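Local structure of RNA-dependent RNA Polymerase (Bombyx mori cytoplasmic polyhedrosis virus, 6TZ0) at residues V264-V269 and H281-S287; D59-N63 and N326-Y331. The protein catalyses RNA-templated synthesis of RNA, making plus strands by fully conservative transcription and complementary minus strands during genome replication. One frame throughout, in Å; residues are numbered along the deposited sequence.

Contact 1 of 2, residues V264-V269 and H281-S287; sequences VGRATV and HRTKTTS
Ala267 and Lys284 form an antiparallel hydrogen-bonded pair, Ala267 N reaching Lys284 O at 3.1 Å and Lys284 N returning to Ala267 O. Val269 and Arg282 pair likewise, and Thr286 N extends the ladder to Gly265 O (3.0 Å). That last carbonyl also takes Arg266 NH1, from the opposite face of its plane to Thr286 N; the guanidinium holds it nearly in its own plane. Between these rungs, Arg266 with Thr285 and Thr268 with Thr283 are non-hydrogen-bonded pairs, where CA-H...O contacts such as Thr268 CA to Arg282 O (3.3 Å) close the gap.

Nonpolar contacts gather on the face of Ala267, Val269 and Lys284. Val269 CG2 meets Lys284 CD at 3.8 Å; the lysine chain then bends at chi3 and chi4 (-67° and -66°), curling NZ back to Thr285 O. Ala267 CB touches Thr286 CG2 at 3.7 Å, while Thr286 OG1 is bonded to Leu261 O of helix 257-264. On the other face Thr268 OG1 lies alongside His281 CD2, whose ring bonds through ND1 to His1039.

This is the two-stranded hairpin 266-272/278-285: backbone bonds set its register, Thr286 ties its open end to helix 257-264, and His281, partway along the second strand, bonds to His1039.

Contact 2 of 2, residues D59-N63 and N326-Y331; sequences DSNGN and NDVANY
Asn61, at the third position of a type I turn from Asp59 to Gly62, meets segment 326-331 of helix 325-339 with both ends of its amide. Asn61 OD1 accepts from Asn330 ND2 at 2.6 Å, the donor lying in the carbonyl plane, and Asn61 ND2 donates to Asp327 O at 3.0 Å, in that carbonyl's plane and on a lone pair. The same Asp327 O takes the helical bond from Tyr331 N, so one backbone oxygen serves both helix and turn. CG anti to its own carbonyl carbon (chi1 -76°) sends the Asn61 amide off the turn toward Asp327 and Asn330.

The Tyr331 ring lies across this amide. Asn61 ND2 stands over one ring face, 3.2 Å above the plane and offset toward the rim; amide and ring planes are 84° apart. The ring's far end reaches the start of the turn, where Tyr331 OH donates to Asp59 OD2 at 2.5 Å, on the syn side but 32° out of the carboxylate plane. The backbone bond from Asp59 N to Asn63 O (2.8 Å) closes the loop. Tyr314 and Ala318 of helix 309-320 also pack on Tyr331.

Asn330 adds packing with its CB, which approaches Asn61 OD1 to 3.4 Å and Ser60 CB to 4.2 Å. Ser60 OG bonds to Glu226 and to Ile221 O.

The turn, which joins strands 54-58 and 64-68, is thus docked on helix 325-339 chiefly by directional polar bonds. Two of them fix the rotation of the Asn61 amide, and the tyrosine hydroxyl holds the carboxylate at the start of the turn.

Helix 325-339 joins the two contacts, whose centres lie about 17 Å apart. Toward contact 2 it presents Asp327, Asn330 and Tyr331; elsewhere on its surface Val328 packs on helix 257-264, which leads into the hairpin of contact 1. There Val264 CG2 meets Val328 CG2 at 3.7 Å, a direct nonpolar touch between the two contacts, and Gln325 lies against Ala267 and Val269. In sequence, contact 1 is local, whereas contact 2 brings together segments with 262 residues between them, contact 1 among these. Both lie away from the annotated nucleotide and magnesium sites and are packing around helix 325-339.

Contact 1 of 2, residues V264-V269 and H281-S287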
loop_
_atom_site.group_PDB
_atom_site.type_symbol
_atom_site.label_atom_id
_atom_site.label_comp_id
_atom_site.label_asym_id
_atom_site.label_seq_id
_atom_site.Cartn_x
_atom_site.Cartn_y
_atom_site.Cartn_z
ATOM N N VAL A 264 28.804 21.013 21.840
ATOM C CA VAL A 264 29.143 22.245 21.123
ATOM C C VAL A 264 28.881 23.474 21.990
ATOM O O VAL A 264 29.731 24.362 22.105
ATOM C CB VAL A 264 28.387 22.317 19.783
ATOM C CG1 VAL A 264 28.481 23.702 19.174
ATOM C CG2 VAL A 264 28.985 21.338 18.823
ATOM N N GLY A 265 27.714 23.536 22.626
ATOM C CA GLY A 265 27.411 24.589 23.573
ATOM C C GLY A 265 26.689 25.792 23.016
ATOM O O GLY A 265 25.627 26.143 23.537
ATOM N N ARG A 266 27.212 26.433 21.979
ATOM C CA ARG A 266 26.587 27.619 21.415
ATOM C C ARG A 266 26.471 27.440 19.914
ATOM O O ARG A 266 27.370 26.888 19.279
ATOM C CB ARG A 266 27.392 28.890 21.711
ATOM C CG ARG A 266 27.464 29.280 23.168
ATOM C CD ARG A 266 26.127 29.799 23.654
ATOM N NE ARG A 266 26.196 30.299 25.024
ATOM C CZ ARG A 266 25.967 29.560 26.104
ATOM N NH1 ARG A 266 25.653 28.278 25.983
ATOM N NH2 ARG A 266 26.053 30.103 27.310
ATOM N N ALA A 267 25.368 27.914 19.351
ATOM C CA ALA A 267 25.221 27.927 17.907
ATOM C C ALA A 267 24.506 29.201 17.504
ATOM O O ALA A 267 23.537 29.606 18.150
ATOM C CB ALA A 267 24.452 26.706 17.399
ATOM N N THR A 268 24.997 29.831 16.449
ATOM C CA THR A 268 24.332 30.972 15.839
ATOM C C THR A 268 23.547 30.477 14.621
ATOM O O THR A 268 24.124 30.118 13.591
ATOM C CB THR A 268 25.339 32.084 15.532
ATOM O OG1 THR A 268 24.734 33.102 14.724
ATOM C CG2 THR A 268 26.644 31.567 14.931
ATOM N N VAL A 269 22.231 30.426 14.767
ATOM C CA VAL A 269 21.343 29.699 13.864
ATOM C C VAL A 269 20.416 30.725 13.222
ATOM O O VAL A 269 20.233 31.822 13.767
ATOM C CB VAL A 269 20.553 28.600 14.610
ATOM C CG1 VAL A 269 21.501 27.672 15.301
ATOM C CG2 VAL A 269 19.598 29.208 15.617
ATOM N N HIS A 281 18.783 36.049 12.707
ATOM C CA HIS A 281 19.574 34.992 13.307
ATOM C C HIS A 281 19.814 35.332 14.766
ATOM O O HIS A 281 19.949 36.500 15.134
ATOM C CB HIS A 281 20.915 34.788 12.587
ATOM C CG HIS A 281 21.859 35.937 12.723
ATOM N ND1 HIS A 281 21.818 37.034 11.895
ATOM C CD2 HIS A 281 22.857 36.169 13.606
ATOM C CE1 HIS A 281 22.758 37.889 12.253
ATOM N NE2 HIS A 281 23.397 37.391 13.293
ATOM N N ARG A 282 19.859 34.302 15.597
ATOM C CA ARG A 282 20.090 34.459 17.021
ATOM C C ARG A 282 21.261 33.580 17.413
ATOM O O ARG A 282 21.728 32.759 16.629
ATOM C CB ARG A 282 18.834 34.108 17.834
ATOM C CG ARG A 282 18.371 32.667 17.717
ATOM C CD ARG A 282 16.988 32.490 18.330
ATOM N NE ARG A 282 16.416 31.177 18.038
ATOM C CZ ARG A 282 16.420 30.149 18.876
ATOM N NH1 ARG A 282 16.925 30.288 20.091
ATOM N NH2 ARG A 282 15.883 28.992 18.517
ATOM N N THR A 283 21.747 33.774 18.627
ATOM C CA THR A 283 22.805 32.949 19.189
ATOM C C THR A 283 22.235 32.257 20.416
ATOM O O THR A 283 22.003 32.898 21.443
ATOM C CB THR A 283 24.033 33.781 19.545
ATOM O OG1 THR A 283 24.521 34.439 18.372
ATOM C CG2 THR A 283 25.131 32.890 20.104
ATOM N N LYS A 284 22.014 30.956 20.308
ATOM C CA LYS A 284 21.326 30.199 21.337
ATOM C C LYS A 284 22.269 29.179 21.956
ATOM O O LYS A 284 23.369 28.933 21.460
ATOM C CB LYS A 284 20.097 29.497 20.759
ATOM C CG LYS A 284 20.425 28.386 19.789
ATOM C CD LYS A 284 19.178 27.822 19.149
ATOM C CE LYS A 284 18.302 27.098 20.148
ATOM N NZ LYS A 284 18.928 25.874 20.686
ATOM N N THR A 285 21.826 28.580 23.053
ATOM C CA THR A 285 22.535 27.465 23.661
ATOM C C THR A 285 22.018 26.162 23.071
ATOM O O THR A 285 20.852 26.070 22.675
ATOM C CB THR A 285 22.396 27.468 25.186
ATOM O OG1 THR A 285 23.130 26.364 25.732
ATOM C CG2 THR A 285 20.950 27.384 25.628
ATOM N N THR A 286 22.900 25.173 22.964
ATOM C CA THR A 286 22.535 23.867 22.436
ATOM C C THR A 286 22.714 22.769 23.469
ATOM O O THR A 286 22.741 21.589 23.116
ATOM C CB THR A 286 23.336 23.543 21.176
ATOM O OG1 THR A 286 24.738 23.573 21.464
ATOM C CG2 THR A 286 23.021 24.524 20.073
ATOM N N SER A 287 22.853 23.142 24.735
ATOM C CA SER A 287 22.869 22.163 25.807
ATOM C C SER A 287 21.484 21.551 25.969
ATOM O O SER A 287 20.476 22.169 25.628
ATOM C CB SER A 287 23.321 22.815 27.106
ATOM O OG SER A 287 22.402 23.806 27.516
#

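Contact 2 of 2, residues D59-N63 and N326-Y331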
loop_
_atom_site.group_PDB
_atom_site.type_symbol
_atom_site.label_atom_id
_atom_site.label_comp_id
_atom_site.label_asym_id
_atom_site.label_seq_id
_atom_site.Cartn_x
_atom_site.Cartn_y
_atom_site.Cartn_z
ATOM N N ASP A 59 39.753 15.101 7.502
ATOM C CA ASP A 59 38.411 14.568 7.689
ATOM C C ASP A 59 37.408 15.468 6.963
ATOM O O ASP A 59 37.785 16.283 6.116
ATOM C CB ASP A 59 38.107 14.389 9.185
ATOM C CG ASP A 59 38.157 15.687 9.981
ATOM O OD1 ASP A 59 38.523 16.749 9.440
ATOM O OD2 ASP A 59 37.828 15.643 11.181
ATOM N N SER A 60 36.120 15.327 7.278
ATOM C CA SER A 60 35.097 16.162 6.660
ATOM C C SER A 60 35.156 17.610 7.123
ATOM O O SER A 60 34.576 18.477 6.466
ATOM C CB SER A 60 33.711 15.597 6.950
ATOM O OG SER A 60 33.548 14.330 6.351
ATOM N N ASN A 61 35.831 17.895 8.233
ATOM C CA ASN A 61 35.915 19.252 8.754
ATOM C C ASN A 61 37.345 19.774 8.801
ATOM O O ASN A 61 37.609 20.786 9.455
ATOM C CB ASN A 61 35.256 19.322 10.131
ATOM C CG ASN A 61 33.744 19.314 10.044
ATOM O OD1 ASN A 61 33.159 20.062 9.264
ATOM N ND2 ASN A 61 33.111 18.444 10.802
ATOM N N GLY A 62 38.270 19.113 8.112
ATOM C CA GLY A 62 39.602 19.643 7.919
ATOM C C GLY A 62 40.630 19.284 8.968
ATOM O O GLY A 62 41.666 19.952 9.041
ATOM N N ASN A 63 40.388 18.263 9.779
ATOM C CA ASN A 63 41.340 17.841 10.793
ATOM C C ASN A 63 42.086 16.604 10.313
ATOM O O ASN A 63 41.508 15.746 9.644
ATOM C CB ASN A 63 40.626 17.547 12.108
ATOM C CG ASN A 63 39.884 18.752 12.643
ATOM O OD1 ASN A 63 38.658 18.755 12.714
ATOM N ND2 ASN A 63 40.624 19.779 13.027
ATOM N N ASN A 326 27.752 23.236 12.098
ATOM C CA ASN A 326 28.108 22.680 10.800
ATOM C C ASN A 326 29.117 21.555 10.936
ATOM O O ASN A 326 29.148 20.653 10.093
ATOM C CB ASN A 326 28.656 23.766 9.883
ATOM C CG ASN A 326 27.648 24.847 9.609
ATOM O OD1 ASN A 326 26.447 24.602 9.641
ATOM N ND2 ASN A 326 28.126 26.042 9.297
ATOM N N ASP A 327 29.920 21.573 12.000
ATOM C CA ASP A 327 30.847 20.478 12.257
ATOM C C ASP A 327 30.099 19.190 12.561
ATOM O O ASP A 327 30.423 18.123 12.019
ATOM C CB ASP A 327 31.774 20.839 13.411
ATOM C CG ASP A 327 32.731 21.939 13.056
ATOM O OD1 ASP A 327 32.968 22.147 11.852
ATOM O OD2 ASP A 327 33.280 22.575 13.977
ATOM N N VAL A 328 29.073 19.284 13.406
ATOM C CA VAL A 328 28.257 18.132 13.750
ATOM C C VAL A 328 27.473 17.659 12.538
ATOM O O VAL A 328 27.316 16.452 12.329
ATOM C CB VAL A 328 27.335 18.485 14.930
ATOM C CG1 VAL A 328 26.528 17.278 15.379
ATOM C CG2 VAL A 328 28.148 19.044 16.062
ATOM N N ALA A 329 27.035 18.593 11.686
ATOM C CA ALA A 329 26.328 18.224 10.462
ATOM C C ALA A 329 27.227 17.462 9.495
ATOM O O ALA A 329 26.802 16.464 8.897
ATOM C CB ALA A 329 25.773 19.477 9.789
ATOM N N ASN A 330 28.483 17.897 9.359
ATOM C CA ASN A 330 29.403 17.243 8.436
ATOM C C ASN A 330 29.799 15.858 8.927
ATOM O O ASN A 330 29.800 14.895 8.143
ATOM C CB ASN A 330 30.640 18.110 8.229
ATOM C CG ASN A 330 30.329 19.407 7.521
ATOM O OD1 ASN A 330 29.517 19.448 6.605
ATOM N ND2 ASN A 330 30.977 20.480 7.948
ATOM N N TYR A 331 30.118 15.723 10.222
ATOM C CA TYR A 331 30.431 14.395 10.741
ATOM C C TYR A 331 29.214 13.479 10.738
ATOM O O TYR A 331 29.360 12.263 10.572
ATOM C CB TYR A 331 30.992 14.455 12.155
ATOM C CG TYR A 331 32.356 15.061 12.299
ATOM C CD1 TYR A 331 33.448 14.502 11.663
ATOM C CD2 TYR A 331 32.580 16.103 13.185
ATOM C CE1 TYR A 331 34.709 15.024 11.824
ATOM C CE2 TYR A 331 33.844 16.627 13.368
ATOM C CZ TYR A 331 34.901 16.084 12.677
ATOM O OH TYR A 331 36.163 16.598 12.843
#